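Local atomic coordinates of 4-hydroxybenzoyl-CoA thioesterase (Pseudomonas sp. CBS3, PDB entry 1LO7), a protein that hydrolyses 4-hydroxybenzoyl-CoA to 4-hydroxybenzoate and CoA, the last step in converting 4-chlorobenzoate to 4-hydroxybenzoate, working as a homotetramer of hot dog fold subunits. Residues H28-A33 against D76-E81; V118-M121 against R126-A129. All coordinates share one frame; numbering follows the deposited sequence.

Contact 1. Residues H28-A33 against D76-E81; sequences HRWLDA and DVLTIE. With 4CO (4-hydroxyphenacyl coenzyme A), chain B.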
loop_
_atom_site.group_PDB
_atom_site.type_symbol
_atom_site.label_atom_id
_atom_site.label_comp_id
_atom_site.label_asym_id
_atom_site.label_seq_id
_atom_site.Cartn_x
_atom_site.Cartn_y
_atom_site.Cartn_z
ATOM N N HIS A 28 -1.695 -9.482 4.207
ATOM C CA HIS A 28 -1.245 -10.181 3.012
ATOM C C HIS A 28 0.132 -9.671 2.565
ATOM O O HIS A 28 0.939 -10.429 2.070
ATOM C CB HIS A 28 -2.306 -10.050 1.886
ATOM C CG HIS A 28 -3.559 -10.750 2.294
ATOM N ND1 HIS A 28 -3.630 -12.163 2.339
ATOM C CD2 HIS A 28 -4.773 -10.236 2.684
ATOM C CE1 HIS A 28 -4.885 -12.468 2.749
ATOM N NE2 HIS A 28 -5.587 -11.331 2.955
ATOM N N ARG A 29 0.415 -8.353 2.749
ATOM C CA ARG A 29 1.733 -7.831 2.384
ATOM C C ARG A 29 2.736 -8.571 3.253
ATOM O O ARG A 29 3.758 -9.018 2.761
ATOM C CB ARG A 29 1.867 -6.335 2.777
ATOM C CG ARG A 29 1.196 -5.357 1.843
ATOM C CD ARG A 29 1.947 -4.015 1.819
ATOM N NE ARG A 29 1.891 -3.354 3.106
ATOM C CZ ARG A 29 2.886 -3.281 3.984
ATOM N NH1 ARG A 29 4.051 -3.815 3.716
ATOM N NH2 ARG A 29 2.716 -2.640 5.166
ATOM N N TRP A 30 2.425 -8.701 4.531
ATOM C CA TRP A 30 3.365 -9.366 5.422
ATOM C C TRP A 30 3.514 -10.873 5.127
ATOM O O TRP A 30 4.643 -11.455 5.246
ATOM C CB TRP A 30 3.045 -9.083 6.898
ATOM C CG TRP A 30 3.051 -7.621 7.183
ATOM C CD1 TRP A 30 3.885 -6.684 6.650
ATOM C CD2 TRP A 30 2.167 -6.938 8.066
ATOM N NE1 TRP A 30 3.565 -5.434 7.155
ATOM C CE2 TRP A 30 2.496 -5.572 8.014
ATOM C CE3 TRP A 30 1.091 -7.353 8.862
ATOM C CZ2 TRP A 30 1.779 -4.652 8.775
ATOM C CZ3 TRP A 30 0.405 -6.440 9.611
ATOM C CH2 TRP A 30 0.740 -5.093 9.559
ATOM N N LEU A 31 2.386 -11.513 4.771
ATOM C CA LEU A 31 2.412 -12.935 4.427
ATOM C C LEU A 31 3.308 -13.128 3.200
ATOM O O LEU A 31 4.104 -14.032 3.126
ATOM C CB LEU A 31 0.994 -13.479 4.147
ATOM C CG LEU A 31 0.365 -14.180 5.361
ATOM C CD1 LEU A 31 0.947 -13.664 6.665
ATOM C CD2 LEU A 31 -1.153 -14.055 5.343
ATOM N N ASP A 32 3.195 -12.209 2.224
ATOM C CA ASP A 32 4.030 -12.305 1.021
ATOM C C ASP A 32 5.517 -12.152 1.351
ATOM O O ASP A 32 6.388 -12.848 0.779
ATOM C CB ASP A 32 3.584 -11.317 -0.065
ATOM C CG ASP A 32 4.171 -11.731 -1.383
ATOM O OD1 ASP A 32 3.952 -12.840 -1.845
ATOM O OD2 ASP A 32 4.918 -10.822 -1.980
ATOM N N ALA A 33 5.837 -11.248 2.294
ATOM C CA ALA A 33 7.244 -11.080 2.653
ATOM C C ALA A 33 7.708 -12.328 3.404
ATOM O O ALA A 33 8.828 -12.831 3.233
ATOM C CB ALA A 33 7.409 -9.844 3.554
ATOM N N ASP A 76 2.312 -2.986 17.941
ATOM C CA ASP A 76 2.326 -4.400 18.238
ATOM C C ASP A 76 3.416 -5.044 17.346
ATOM O O ASP A 76 3.596 -4.704 16.175
ATOM C CB ASP A 76 0.984 -5.142 17.895
ATOM C CG ASP A 76 -0.132 -4.789 18.847
ATOM O OD1 ASP A 76 0.101 -4.233 19.894
ATOM O OD2 ASP A 76 -1.333 -5.088 18.409
ATOM N N VAL A 77 4.140 -5.994 17.924
ATOM C CA VAL A 77 5.156 -6.697 17.196
ATOM C C VAL A 77 4.599 -8.086 16.896
ATOM O O VAL A 77 4.354 -8.853 17.817
ATOM C CB VAL A 77 6.475 -6.786 17.970
ATOM C CG1 VAL A 77 7.415 -7.766 17.271
ATOM C CG2 VAL A 77 7.096 -5.396 18.023
ATOM N N LEU A 78 4.403 -8.384 15.611
ATOM C CA LEU A 78 3.894 -9.670 15.239
ATOM C C LEU A 78 5.013 -10.659 14.985
ATOM O O LEU A 78 6.098 -10.303 14.519
ATOM C CB LEU A 78 3.071 -9.577 13.934
ATOM C CG LEU A 78 1.947 -8.547 13.928
ATOM C CD1 LEU A 78 1.416 -8.462 12.503
ATOM C CD2 LEU A 78 0.812 -9.043 14.803
ATOM N N THR A 79 4.710 -11.933 15.270
ATOM C CA THR A 79 5.643 -12.978 15.006
ATOM C C THR A 79 4.973 -13.862 13.969
ATOM O O THR A 79 3.841 -14.313 14.193
ATOM C CB THR A 79 6.010 -13.773 16.257
ATOM O OG1 THR A 79 6.807 -12.955 17.074
ATOM C CG2 THR A 79 6.847 -14.957 15.823
ATOM N N ILE A 80 5.640 -14.041 12.831
ATOM C CA ILE A 80 5.089 -14.881 11.778
ATOM C C ILE A 80 5.896 -16.205 11.644
ATOM O O ILE A 80 7.130 -16.169 11.528
ATOM C CB ILE A 80 5.059 -14.143 10.448
ATOM C CG1 ILE A 80 4.476 -12.746 10.676
ATOM C CG2 ILE A 80 4.249 -14.981 9.433
ATOM C CD1 ILE A 80 4.360 -11.950 9.380
ATOM N N GLU A 81 5.208 -17.350 11.675
ATOM C CA GLU A 81 5.850 -18.659 11.521
ATOM C C GLU A 81 5.353 -19.251 10.213
ATOM O O GLU A 81 4.157 -19.367 9.991
ATOM C CB GLU A 81 5.534 -19.550 12.724
ATOM C CG GLU A 81 6.278 -20.875 12.689
ATOM C CD GLU A 81 6.271 -21.521 14.040
ATOM O OE1 GLU A 81 5.965 -20.896 15.034
ATOM O OE2 GLU A 81 6.691 -22.770 14.049
HETATM N N1A 4CO B . -6.673 -24.108 -5.734
HETATM C C2A 4CO B . -5.712 -25.066 -5.562
HETATM N N3A 4CO B . -4.722 -25.353 -6.366
HETATM C C4A 4CO B . -4.706 -24.558 -7.457
HETATM C C5A 4CO B . -5.616 -23.563 -7.769
HETATM C C6A 4CO B . -6.645 -23.329 -6.844
HETATM N N6A 4CO B . -7.566 -22.405 -7.020
HETATM N N7A 4CO B . -5.303 -22.963 -8.985
HETATM C C8A 4CO B . -4.210 -23.613 -9.405
HETATM N N9A 4CO B . -3.826 -24.597 -8.532
HETATM C C1D 4CO B . -2.741 -25.571 -8.690
HETATM C C2D 4CO B . -3.067 -26.609 -9.759
HETATM O O2D 4CO B . -3.945 -27.622 -9.262
HETATM C C3D 4CO B . -1.676 -27.174 -9.988
HETATM O O3D 4CO B . -1.235 -27.866 -8.848
HETATM P P3D 4CO B . -0.606 -29.314 -8.935
HETATM O O7A 4CO B . -1.716 -30.243 -8.977
HETATM O O8A 4CO B . 0.246 -29.420 -10.123
HETATM O O9A 4CO B . 0.244 -29.515 -7.650
HETATM C C4D 4CO B . -0.889 -25.868 -10.010
HETATM O O4D 4CO B . -1.683 -24.903 -9.254
HETATM C C5D 4CO B . -0.484 -25.331 -11.351
HETATM O O5D 4CO B . -1.671 -24.900 -12.021
HETATM P P1A 4CO B . -1.895 -25.358 -13.523
HETATM O O1A 4CO B . -3.276 -24.932 -13.796
HETATM O O2A 4CO B . -1.695 -26.778 -13.705
HETATM O O3A 4CO B . -0.882 -24.663 -14.422
HETATM P P2A 4CO B . -0.953 -23.274 -15.220
HETATM O O4A 4CO B . 0.409 -23.039 -15.745
HETATM O O5A 4CO B . -1.887 -23.431 -16.333
HETATM O O6A 4CO B . -1.631 -22.056 -14.345
HETATM C CBP 4CO B . -1.054 -20.068 -13.256
HETATM C CCP 4CO B . -0.911 -21.592 -13.234
HETATM C CDP 4CO B . -0.531 -19.479 -14.577
HETATM C CEP 4CO B . -0.361 -19.464 -12.042
HETATM C CAP 4CO B . -2.532 -19.652 -13.334
HETATM O OAP 4CO B . -3.259 -20.207 -12.235
HETATM C C9P 4CO B . -2.693 -18.159 -13.054
HETATM O O9P 4CO B . -2.238 -17.341 -13.825
HETATM N N8P 4CO B . -3.314 -17.778 -11.800
HETATM C C7P 4CO B . -3.199 -16.340 -11.533
HETATM C C6P 4CO B . -1.942 -16.006 -10.716
HETATM C C5P 4CO B . -2.075 -14.580 -10.169
HETATM O O5P 4CO B . -2.263 -13.610 -10.896
HETATM N N4P 4CO B . -1.928 -14.514 -8.735
HETATM C C3P 4CO B . -2.165 -13.206 -8.141
HETATM C C2P 4CO B . -1.011 -12.269 -8.382
HETATM S S1P 4CO B . 0.602 -13.052 -8.368
HETATM O O1B 4CO B . 1.688 -11.217 -5.894
HETATM C C1B 4CO B . 2.302 -11.741 -6.806
HETATM C C2B 4CO B . 3.531 -12.491 -6.518
HETATM C C3B 4CO B . 4.241 -13.081 -7.592
HETATM C C4B 4CO B . 5.421 -13.776 -7.337
HETATM C C5B 4CO B . 5.910 -13.860 -6.017
HETATM O O2B 4CO B . 7.136 -14.503 -5.745
HETATM C C6B 4CO B . 5.173 -13.284 -4.944
HETATM C C7B 4CO B . 3.974 -12.591 -5.199
HETATM C CB 4CO B . 1.805 -11.674 -8.203
#
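Trp30 meets Leu78 and Ile80 in an apolar contact with no hydrogen bond between the two segments. Two parts of Trp30 are used, the six-membered ring and CB. Ring atom CZ3 of Trp30 lies 3.7 Å from Leu78 CD1, and the methyl comes in obliquely to the ring, the two side chains crossing at about a right angle. Nearer the backbone, Ile80 CD1 sits 4.0 Å from Trp30 CB. The indole leaves the helix with CG anti to its own carbonyl carbon (chi1 -58°), which carries the ring across to the strand. Ile80 reaches back through an extended CG1 branch (chi2 -178°) that puts CD1 at its tip.

On another side of the helix Asp32 lies beside the ring of the bound 4-hydroxyphenacyl-CoA. Its OD1 is 3.4 Å from ring carbon C6B of the ligand, a van der Waals approach. The polar partners of Asp32 are protein groups: OD1 forms a salt bridge with Arg117, while OD2 accepts a hydrogen bond from Trp23 NE1 of the second subunit. Both carboxylate oxygens are thus held beside the aromatic pocket.

The contact seats helix 25-41, the long helix of the hot dog fold, against strand 77-87 of the curved antiparallel sheet. Ile11 and Gln9, the latter on the paired strand 4-10, also touch the Trp30 side chain, and Val98 of strand 91-101 packs on Leu78.

Contact 2. Residues V118-M121 against R126-A129; sequences VFAM and RLRA. With 4CO (4-hydroxyphenacyl coenzyme A), chain B.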
loop_
_atom_site.group_PDB
_atom_site.type_symbol
_atom_site.label_atom_id
_atom_site.label_comp_id
_atom_site.label_asym_id
_atom_site.label_seq_id
_atom_site.Cartn_x
_atom_site.Cartn_y
_atom_site.Cartn_z
ATOM N N VAL A 118 2.823 -21.493 -6.596
ATOM C CA VAL A 118 3.544 -22.312 -7.569
ATOM C C VAL A 118 4.753 -21.569 -7.987
ATOM O O VAL A 118 4.771 -20.342 -7.921
ATOM C CB VAL A 118 2.745 -22.512 -8.829
ATOM C CG1 VAL A 118 1.454 -23.259 -8.538
ATOM C CG2 VAL A 118 2.496 -21.190 -9.556
ATOM N N PHE A 119 5.779 -22.324 -8.415
ATOM C CA PHE A 119 6.996 -21.726 -8.965
ATOM C C PHE A 119 6.604 -21.426 -10.387
ATOM O O PHE A 119 5.932 -22.223 -10.996
ATOM C CB PHE A 119 8.217 -22.638 -8.933
ATOM C CG PHE A 119 8.826 -22.625 -7.549
ATOM C CD1 PHE A 119 9.785 -21.679 -7.195
ATOM C CD2 PHE A 119 8.408 -23.550 -6.592
ATOM C CE1 PHE A 119 10.356 -21.689 -5.927
ATOM C CE2 PHE A 119 8.968 -23.563 -5.315
ATOM C CZ PHE A 119 9.937 -22.617 -4.981
ATOM N N ALA A 120 6.964 -20.262 -10.913
ATOM C CA ALA A 120 6.518 -20.006 -12.253
ATOM C C ALA A 120 7.545 -19.282 -13.079
ATOM O O ALA A 120 8.531 -18.764 -12.581
ATOM C CB ALA A 120 5.255 -19.134 -12.227
ATOM N N MET A 121 7.225 -19.237 -14.370
ATOM C CA MET A 121 8.036 -18.562 -15.346
ATOM C C MET A 121 7.144 -17.664 -16.126
ATOM O O MET A 121 5.948 -17.880 -16.155
ATOM C CB MET A 121 8.811 -19.572 -16.162
ATOM C CG MET A 121 9.819 -20.126 -15.179
ATOM S SD MET A 121 10.965 -21.165 -16.008
ATOM C CE MET A 121 9.807 -21.646 -17.319
ATOM N N ARG A 126 2.873 -14.470 -20.778
ATOM C CA ARG A 126 2.126 -15.529 -20.115
ATOM C C ARG A 126 2.797 -16.210 -18.962
ATOM O O ARG A 126 3.831 -16.849 -19.125
ATOM C CB ARG A 126 1.838 -16.616 -21.120
ATOM C CG ARG A 126 0.926 -16.126 -22.240
ATOM C CD ARG A 126 0.779 -17.157 -23.337
ATOM N NE ARG A 126 0.039 -16.779 -24.532
ATOM C CZ ARG A 126 -0.063 -17.542 -25.628
ATOM N NH1 ARG A 126 0.504 -18.758 -25.736
ATOM N NH2 ARG A 126 -0.765 -17.048 -26.658
ATOM N N LEU A 127 2.172 -16.082 -17.794
ATOM C CA LEU A 127 2.678 -16.746 -16.599
ATOM C C LEU A 127 2.439 -18.296 -16.742
ATOM O O LEU A 127 1.439 -18.781 -17.251
ATOM C CB LEU A 127 1.901 -16.187 -15.413
ATOM C CG LEU A 127 2.430 -16.742 -14.125
ATOM C CD1 LEU A 127 3.852 -16.172 -13.897
ATOM C CD2 LEU A 127 1.435 -16.341 -13.015
ATOM N N ARG A 128 3.366 -19.121 -16.302
ATOM C CA ARG A 128 3.180 -20.537 -16.435
ATOM C C ARG A 128 3.809 -21.275 -15.237
ATOM O O ARG A 128 4.983 -21.065 -14.894
ATOM C CB ARG A 128 3.816 -20.981 -17.760
ATOM C CG ARG A 128 4.257 -22.446 -17.755
ATOM C CD ARG A 128 3.467 -23.323 -18.721
ATOM N NE ARG A 128 3.778 -23.063 -20.131
ATOM C CZ ARG A 128 3.095 -23.536 -21.185
ATOM N NH1 ARG A 128 2.017 -24.321 -21.052
ATOM N NH2 ARG A 128 3.511 -23.210 -22.416
ATOM N N ALA A 129 3.032 -22.150 -14.606
ATOM C CA ALA A 129 3.542 -22.887 -13.479
ATOM C C ALA A 129 4.435 -24.033 -13.888
ATOM O O ALA A 129 4.276 -24.628 -14.960
ATOM C CB ALA A 129 2.390 -23.501 -12.693
HETATM N N1A 4CO B . -6.673 -24.108 -5.734
HETATM C C2A 4CO B . -5.712 -25.066 -5.562
HETATM N N3A 4CO B . -4.722 -25.353 -6.366
HETATM C C4A 4CO B . -4.706 -24.558 -7.457
HETATM C C5A 4CO B . -5.616 -23.563 -7.769
HETATM C C6A 4CO B . -6.645 -23.329 -6.844
HETATM N N6A 4CO B . -7.566 -22.405 -7.020
HETATM N N7A 4CO B . -5.303 -22.963 -8.985
HETATM C C8A 4CO B . -4.210 -23.613 -9.405
HETATM N N9A 4CO B . -3.826 -24.597 -8.532
HETATM C C1D 4CO B . -2.741 -25.571 -8.690
HETATM C C2D 4CO B . -3.067 -26.609 -9.759
HETATM O O2D 4CO B . -3.945 -27.622 -9.262
HETATM C C3D 4CO B . -1.676 -27.174 -9.988
HETATM O O3D 4CO B . -1.235 -27.866 -8.848
HETATM P P3D 4CO B . -0.606 -29.314 -8.935
HETATM O O7A 4CO B . -1.716 -30.243 -8.977
HETATM O O8A 4CO B . 0.246 -29.420 -10.123
HETATM O O9A 4CO B . 0.244 -29.515 -7.650
HETATM C C4D 4CO B . -0.889 -25.868 -10.010
HETATM O O4D 4CO B . -1.683 -24.903 -9.254
HETATM C C5D 4CO B . -0.484 -25.331 -11.351
HETATM O O5D 4CO B . -1.671 -24.900 -12.021
HETATM P P1A 4CO B . -1.895 -25.358 -13.523
HETATM O O1A 4CO B . -3.276 -24.932 -13.796
HETATM O O2A 4CO B . -1.695 -26.778 -13.705
HETATM O O3A 4CO B . -0.882 -24.663 -14.422
HETATM P P2A 4CO B . -0.953 -23.274 -15.220
HETATM O O4A 4CO B . 0.409 -23.039 -15.745
HETATM O O5A 4CO B . -1.887 -23.431 -16.333
HETATM O O6A 4CO B . -1.631 -22.056 -14.345
HETATM C CBP 4CO B . -1.054 -20.068 -13.256
HETATM C CCP 4CO B . -0.911 -21.592 -13.234
HETATM C CDP 4CO B . -0.531 -19.479 -14.577
HETATM C CEP 4CO B . -0.361 -19.464 -12.042
HETATM C CAP 4CO B . -2.532 -19.652 -13.334
HETATM O OAP 4CO B . -3.259 -20.207 -12.235
HETATM C C9P 4CO B . -2.693 -18.159 -13.054
HETATM O O9P 4CO B . -2.238 -17.341 -13.825
HETATM N N8P 4CO B . -3.314 -17.778 -11.800
HETATM C C7P 4CO B . -3.199 -16.340 -11.533
HETATM C C6P 4CO B . -1.942 -16.006 -10.716
HETATM C C5P 4CO B . -2.075 -14.580 -10.169
HETATM O O5P 4CO B . -2.263 -13.610 -10.896
HETATM N N4P 4CO B . -1.928 -14.514 -8.735
HETATM C C3P 4CO B . -2.165 -13.206 -8.141
HETATM C C2P 4CO B . -1.011 -12.269 -8.382
HETATM S S1P 4CO B . 0.602 -13.052 -8.368
HETATM O O1B 4CO B . 1.688 -11.217 -5.894
HETATM C C1B 4CO B . 2.302 -11.741 -6.806
HETATM C C2B 4CO B . 3.531 -12.491 -6.518
HETATM C C3B 4CO B . 4.241 -13.081 -7.592
HETATM C C4B 4CO B . 5.421 -13.776 -7.337
HETATM C C5B 4CO B . 5.910 -13.860 -6.017
HETATM O O2B 4CO B . 7.136 -14.503 -5.745
HETATM C C6B 4CO B . 5.173 -13.284 -4.944
HETATM C C7B 4CO B . 3.974 -12.591 -5.199
HETATM C CB 4CO B . 1.805 -11.674 -8.203
#
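Met121 and Arg128 exchange two backbone hydrogen bonds, forming the hydrogen-bonded pair of this antiparallel ladder. Met121 N donates to Arg128 O over 2.9 Å, and Arg128 N returns a bond of 2.9 Å to Met121 O, the more bent of the two at the hydrogen. Ala120 and Ala129 form the adjoining non-hydrogen-bonded pair, their CA atoms 4.3 Å apart. A CA-H...O contact from Ala129 CA to Phe119 O (3.5 Å) adds to the backbone pairing, although the short segments run at 139° and so depart clearly from a straight antiparallel course.

Apolar groups meet on the face bearing the two alanines. Leu127 CD1 packs 3.7 Å from Ala120 CB, while its other methyl, CD2, approaches CEP of the ligand's pantetheine arm at 3.7 Å. With CG anti to the backbone N (chi1 -176°), Leu127 is directed between Ala120 and the ligand, and the fork at CG sends one methyl to each. Cutting Leu127 back to alanine removes both methyls and is likely to open a gap between Ala120 and the pantetheine methyl CEP, depriving both of their shared apolar neighbour. Val118 also serves both sides: CG2 touches Ala129 CB, and CG1 the ribose.

Within the two segments, the hydrogen bond to the ligand comes from the backbone: Ala129 N donates a nearly straight bond (165°) of 3.0 Å to phosphate oxygen O4A, whereas Arg128 NE is salt-bridged to Asp123. Apolar side chains thus line the pantetheine and ribose, and the partial positive charge of the Ala129 N-H would probably help offset the phosphate's negative charge.

How the contacts relate
After strand 4-10 the chain enters helix 25-41, and contact 1 closes a loop of 42 intervening residues when strand 77-87 packs on that helix; helix 47-54 and strand 56-68 lie within the loop. The chain then adds strands 91-101 and 107-123, and contact 2 closes a tight hairpin of strands 107-123 and 126-130, with four residues between its two segments. The two closures run in series, neither nesting nor crossing. The centres of contact 1 and contact 2 are about 25 Å apart. Contact 1 joins helix to sheet, whereas contact 2 joins strand to strand within that sheet. Both touch 4-hydroxyphenacyl-CoA, contact 1 through Asp32 at the aromatic end, contact 2 along the pantetheine and nucleotide part.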